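Local coordinates for Rv3651-like N-terminal domain-containing protein (Mycobacterium tuberculosis, PDB 4Q6U) that is of unknown function but, as a triple sensor-domain protein with one GAF-like and two PAS-like domains, probably takes part in signal sensing, at residues 148-160 against 170-182. Numbering follows the deposited sequence.
Sequences LPARELNPNETQV and GKTLCSIWDLTDW
In the middle, PAS-like domain, the loop that leads into helix 157-165 packs against strand 172-180, an outermost strand of the five-stranded antiparallel sheet, and Asn154 and Trp177 form the centre of the contact. The Asn154 side chain lies flat on the indole, its amide plane 9° from the ring plane, and CB makes a CH-pi contact 3.2 Å from the centroid of the five-membered ring of Trp177. From this stacked position the amide reads the strand backbone one residue further on: OD1 of Asn154 accepts from N of Asp178 at 2.8 Å, while its ND2 donates in the amide plane to O of Asp178 at 3.1 Å. Both ends of the amide are thus engaged, which fixes its rotation and identifies O and N unambiguously. The type II turn from Asn154 to Glu157 brings the carbonyl of Pro155 to the indole edge, where Trp177 NE1 meets its O at 2.8 Å in the carbonyl plane, although this O sits 29° out of the ring plane. Glu157 ties back to the turn, its OE1 accepting from N of Asn154, and its OE2 forms a salt bridge with Lys255. At the far edge of the indole, in its plane, CD2 of Leu148 touches CZ3 of Trp177 at 3.5 Å; Phe191 of the adjacent strand 186-198 adds an edge-to-face ring contact. Pro149 CG rests on CD2 of Leu179 towards one end of the contact. Towards the other, Leu173 has CG anti to the backbone N (chi1 179°), which carries its two methyls to the helix start: CD1 approaches CB of Asn156, and CD2 meets CG2 of Val160 at 3.5 Å.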
# COMPACT_ATOMS: atom_id res chain seq x y z
N LEU B 148 16.42 -3.87 -8.48
CA LEU B 148 15.32 -3.25 -7.75
C LEU B 148 15.82 -1.94 -7.15
O LEU B 148 16.99 -1.83 -6.79
CB LEU B 148 14.79 -4.19 -6.67
CG LEU B 148 14.20 -5.50 -7.19
CD1 LEU B 148 13.82 -6.41 -6.04
CD2 LEU B 148 12.99 -5.23 -8.08
N PRO B 149 14.94 -0.93 -7.05
CA PRO B 149 15.43 0.31 -6.43
C PRO B 149 15.78 0.07 -4.97
O PRO B 149 15.30 -0.89 -4.37
CB PRO B 149 14.23 1.25 -6.54
CG PRO B 149 13.44 0.71 -7.68
CD PRO B 149 13.60 -0.77 -7.63
N ALA B 150 16.64 0.92 -4.41
CA ALA B 150 16.83 0.95 -2.97
C ALA B 150 15.71 1.81 -2.39
O ALA B 150 15.31 2.78 -3.03
CB ALA B 150 18.19 1.50 -2.60
N ARG B 151 15.20 1.40 -1.23
CA ARG B 151 14.24 2.20 -0.44
C ARG B 151 12.85 2.31 -1.08
O ARG B 151 11.86 1.89 -0.48
CB ARG B 151 14.83 3.60 -0.16
CG ARG B 151 13.86 4.64 0.41
CD ARG B 151 13.40 4.34 1.84
NE ARG B 151 14.48 4.18 2.81
CZ ARG B 151 14.98 5.16 3.56
NH1 ARG B 151 14.52 6.39 3.45
NH2 ARG B 151 15.96 4.91 4.43
N GLU B 152 12.77 2.86 -2.29
CA GLU B 152 11.48 3.08 -2.95
C GLU B 152 10.77 1.77 -3.32
O GLU B 152 11.40 0.84 -3.82
CB GLU B 152 11.66 3.93 -4.21
CG GLU B 152 12.54 5.15 -4.00
CD GLU B 152 11.89 6.21 -3.14
OE1 GLU B 152 10.65 6.37 -3.23
OE2 GLU B 152 12.61 6.86 -2.36
N LEU B 153 9.46 1.74 -3.13
CA LEU B 153 8.65 0.55 -3.39
C LEU B 153 7.75 0.75 -4.61
O LEU B 153 7.32 1.86 -4.90
CB LEU B 153 7.78 0.22 -2.17
CG LEU B 153 8.54 0.09 -0.84
CD1 LEU B 153 7.55 -0.25 0.27
CD2 LEU B 153 9.61 -0.96 -0.94
N ASN B 154 7.44 -0.33 -5.31
CA ASN B 154 6.61 -0.23 -6.50
C ASN B 154 5.48 -1.24 -6.48
O ASN B 154 5.53 -2.19 -5.69
CB ASN B 154 7.47 -0.42 -7.76
CG ASN B 154 7.97 0.90 -8.30
OD1 ASN B 154 7.19 1.72 -8.78
ND2 ASN B 154 9.28 1.10 -8.23
N PRO B 155 4.45 -1.04 -7.34
CA PRO B 155 3.31 -1.97 -7.41
C PRO B 155 3.73 -3.40 -7.65
O PRO B 155 4.54 -3.67 -8.55
CB PRO B 155 2.50 -1.44 -8.60
CG PRO B 155 2.79 -0.00 -8.63
CD PRO B 155 4.21 0.17 -8.15
N ASN B 156 3.14 -4.32 -6.88
CA ASN B 156 3.40 -5.75 -7.02
C ASN B 156 4.85 -6.15 -6.80
O ASN B 156 5.26 -7.24 -7.21
CB ASN B 156 2.93 -6.23 -8.41
CG ASN B 156 1.42 -6.26 -8.52
OD1 ASN B 156 0.81 -5.39 -9.16
ND2 ASN B 156 0.80 -7.23 -7.87
N GLU B 157 5.63 -5.31 -6.13
CA GLU B 157 7.00 -5.68 -5.78
C GLU B 157 7.00 -6.90 -4.85
O GLU B 157 7.94 -7.69 -4.86
CB GLU B 157 7.75 -4.50 -5.14
CG GLU B 157 9.26 -4.77 -4.93
CD GLU B 157 10.09 -3.50 -4.91
OE1 GLU B 157 9.51 -2.40 -4.89
OE2 GLU B 157 11.34 -3.59 -4.92
N THR B 158 5.95 -7.05 -4.06
CA THR B 158 5.79 -8.23 -3.21
C THR B 158 5.83 -9.51 -4.04
O THR B 158 6.44 -10.51 -3.65
CB THR B 158 4.46 -8.18 -2.40
OG1 THR B 158 4.44 -7.00 -1.58
CG2 THR B 158 4.31 -9.41 -1.52
N GLN B 159 5.17 -9.48 -5.19
CA GLN B 159 5.12 -10.64 -6.08
C GLN B 159 6.46 -10.89 -6.74
O GLN B 159 6.79 -12.03 -7.04
CB GLN B 159 4.04 -10.45 -7.15
CG GLN B 159 2.71 -11.05 -6.78
CD GLN B 159 2.19 -10.48 -5.48
OE1 GLN B 159 2.04 -9.27 -5.33
NE2 GLN B 159 1.94 -11.36 -4.51
N VAL B 160 7.23 -9.84 -6.97
CA VAL B 160 8.57 -10.02 -7.53
C VAL B 160 9.44 -10.75 -6.52
O VAL B 160 10.13 -11.72 -6.85
CB VAL B 160 9.24 -8.68 -7.90
CG1 VAL B 160 10.72 -8.90 -8.28
CG2 VAL B 160 8.49 -8.00 -9.03
N GLY B 170 5.51 -20.81 -14.06
CA GLY B 170 4.17 -20.43 -14.47
C GLY B 170 3.79 -19.00 -14.13
O GLY B 170 3.05 -18.37 -14.89
N LYS B 171 4.28 -18.49 -13.01
CA LYS B 171 3.93 -17.15 -12.54
C LYS B 171 4.40 -16.05 -13.50
O LYS B 171 5.58 -15.99 -13.85
CB LYS B 171 4.52 -16.91 -11.15
N THR B 172 3.47 -15.19 -13.91
CA THR B 172 3.82 -14.06 -14.77
C THR B 172 3.47 -12.72 -14.11
O THR B 172 2.56 -12.64 -13.29
CB THR B 172 3.12 -14.13 -16.14
OG1 THR B 172 1.70 -14.13 -15.96
CG2 THR B 172 3.54 -15.38 -16.90
N LEU B 173 4.19 -11.67 -14.50
CA LEU B 173 3.92 -10.34 -13.97
C LEU B 173 4.09 -9.23 -15.02
O LEU B 173 5.09 -9.19 -15.74
CB LEU B 173 4.83 -10.06 -12.77
CG LEU B 173 4.67 -8.68 -12.14
CD1 LEU B 173 3.21 -8.40 -11.76
CD2 LEU B 173 5.58 -8.54 -10.93
N CYS B 174 3.10 -8.36 -15.13
CA CYS B 174 3.19 -7.16 -15.95
C CYS B 174 2.93 -5.94 -15.07
O CYS B 174 1.91 -5.88 -14.40
CB CYS B 174 2.18 -7.18 -17.10
SG CYS B 174 2.31 -8.59 -18.21
N SER B 175 3.82 -4.95 -15.09
CA SER B 175 3.60 -3.75 -14.28
C SER B 175 4.27 -2.52 -14.89
O SER B 175 5.12 -2.63 -15.78
CB SER B 175 4.11 -3.97 -12.85
OG SER B 175 3.71 -2.90 -12.02
N ILE B 176 3.86 -1.36 -14.41
CA ILE B 176 4.54 -0.09 -14.66
C ILE B 176 5.16 0.40 -13.36
O ILE B 176 4.46 0.51 -12.36
CB ILE B 176 3.58 0.99 -15.19
CG1 ILE B 176 2.97 0.58 -16.53
CG2 ILE B 176 4.31 2.32 -15.31
CD1 ILE B 176 3.94 0.70 -17.68
N TRP B 177 6.46 0.72 -13.37
CA TRP B 177 7.14 1.13 -12.14
C TRP B 177 7.72 2.55 -12.22
O TRP B 177 8.12 3.00 -13.29
CB TRP B 177 8.28 0.16 -11.81
CG TRP B 177 7.83 -1.08 -11.11
CD1 TRP B 177 6.56 -1.59 -11.06
CD2 TRP B 177 8.65 -1.97 -10.36
NE1 TRP B 177 6.55 -2.75 -10.32
CE2 TRP B 177 7.82 -3.01 -9.88
CE3 TRP B 177 10.01 -1.99 -10.03
CZ2 TRP B 177 8.31 -4.06 -9.11
CZ3 TRP B 177 10.49 -3.03 -9.26
CH2 TRP B 177 9.65 -4.05 -8.81
N ASP B 178 7.75 3.23 -11.08
CA ASP B 178 8.40 4.53 -10.96
C ASP B 178 9.86 4.39 -10.54
O ASP B 178 10.16 3.73 -9.55
CB ASP B 178 7.66 5.40 -9.94
CG ASP B 178 6.28 5.78 -10.40
OD1 ASP B 178 6.17 6.66 -11.27
OD2 ASP B 178 5.30 5.20 -9.89
N LEU B 179 10.76 5.04 -11.28
CA LEU B 179 12.18 5.01 -10.94
C LEU B 179 12.79 6.41 -11.02
O LEU B 179 12.13 7.37 -11.41
CB LEU B 179 12.95 4.07 -11.87
CG LEU B 179 12.46 2.65 -12.17
CD1 LEU B 179 13.36 2.00 -13.22
CD2 LEU B 179 12.44 1.81 -10.90
N THR B 180 14.06 6.51 -10.66
CA THR B 180 14.80 7.75 -10.88
C THR B 180 16.11 7.43 -11.61
O THR B 180 16.88 6.57 -11.17
CB THR B 180 15.07 8.47 -9.55
OG1 THR B 180 13.85 9.03 -9.04
CG2 THR B 180 16.07 9.59 -9.75
N ASP B 181 16.37 8.10 -12.73
CA ASP B 181 17.58 7.78 -13.49
C ASP B 181 18.82 8.32 -12.77
O ASP B 181 18.71 8.90 -11.69
CB ASP B 181 17.50 8.30 -14.93
CG ASP B 181 17.46 9.82 -15.03
OD1 ASP B 181 17.71 10.53 -14.03
OD2 ASP B 181 17.17 10.32 -16.14
N TRP B 182 19.98 8.14 -13.39
CA TRP B 182 21.24 8.49 -12.73
C TRP B 182 21.49 9.99 -12.71
O TRP B 182 22.38 10.46 -12.00
CB TRP B 182 22.41 7.78 -13.41
CG TRP B 182 22.60 8.13 -14.85
CD1 TRP B 182 22.00 7.54 -15.93
CD2 TRP B 182 23.46 9.15 -15.38
NE1 TRP B 182 22.43 8.12 -17.09
CE2 TRP B 182 23.32 9.12 -16.79
CE3 TRP B 182 24.32 10.09 -14.81
CZ2 TRP B 182 24.02 9.99 -17.62
CZ3 TRP B 182 25.01 10.95 -15.64
CH2 TRP B 182 24.86 10.90 -17.03
O HOH W 1 1.07 -3.80 -10.94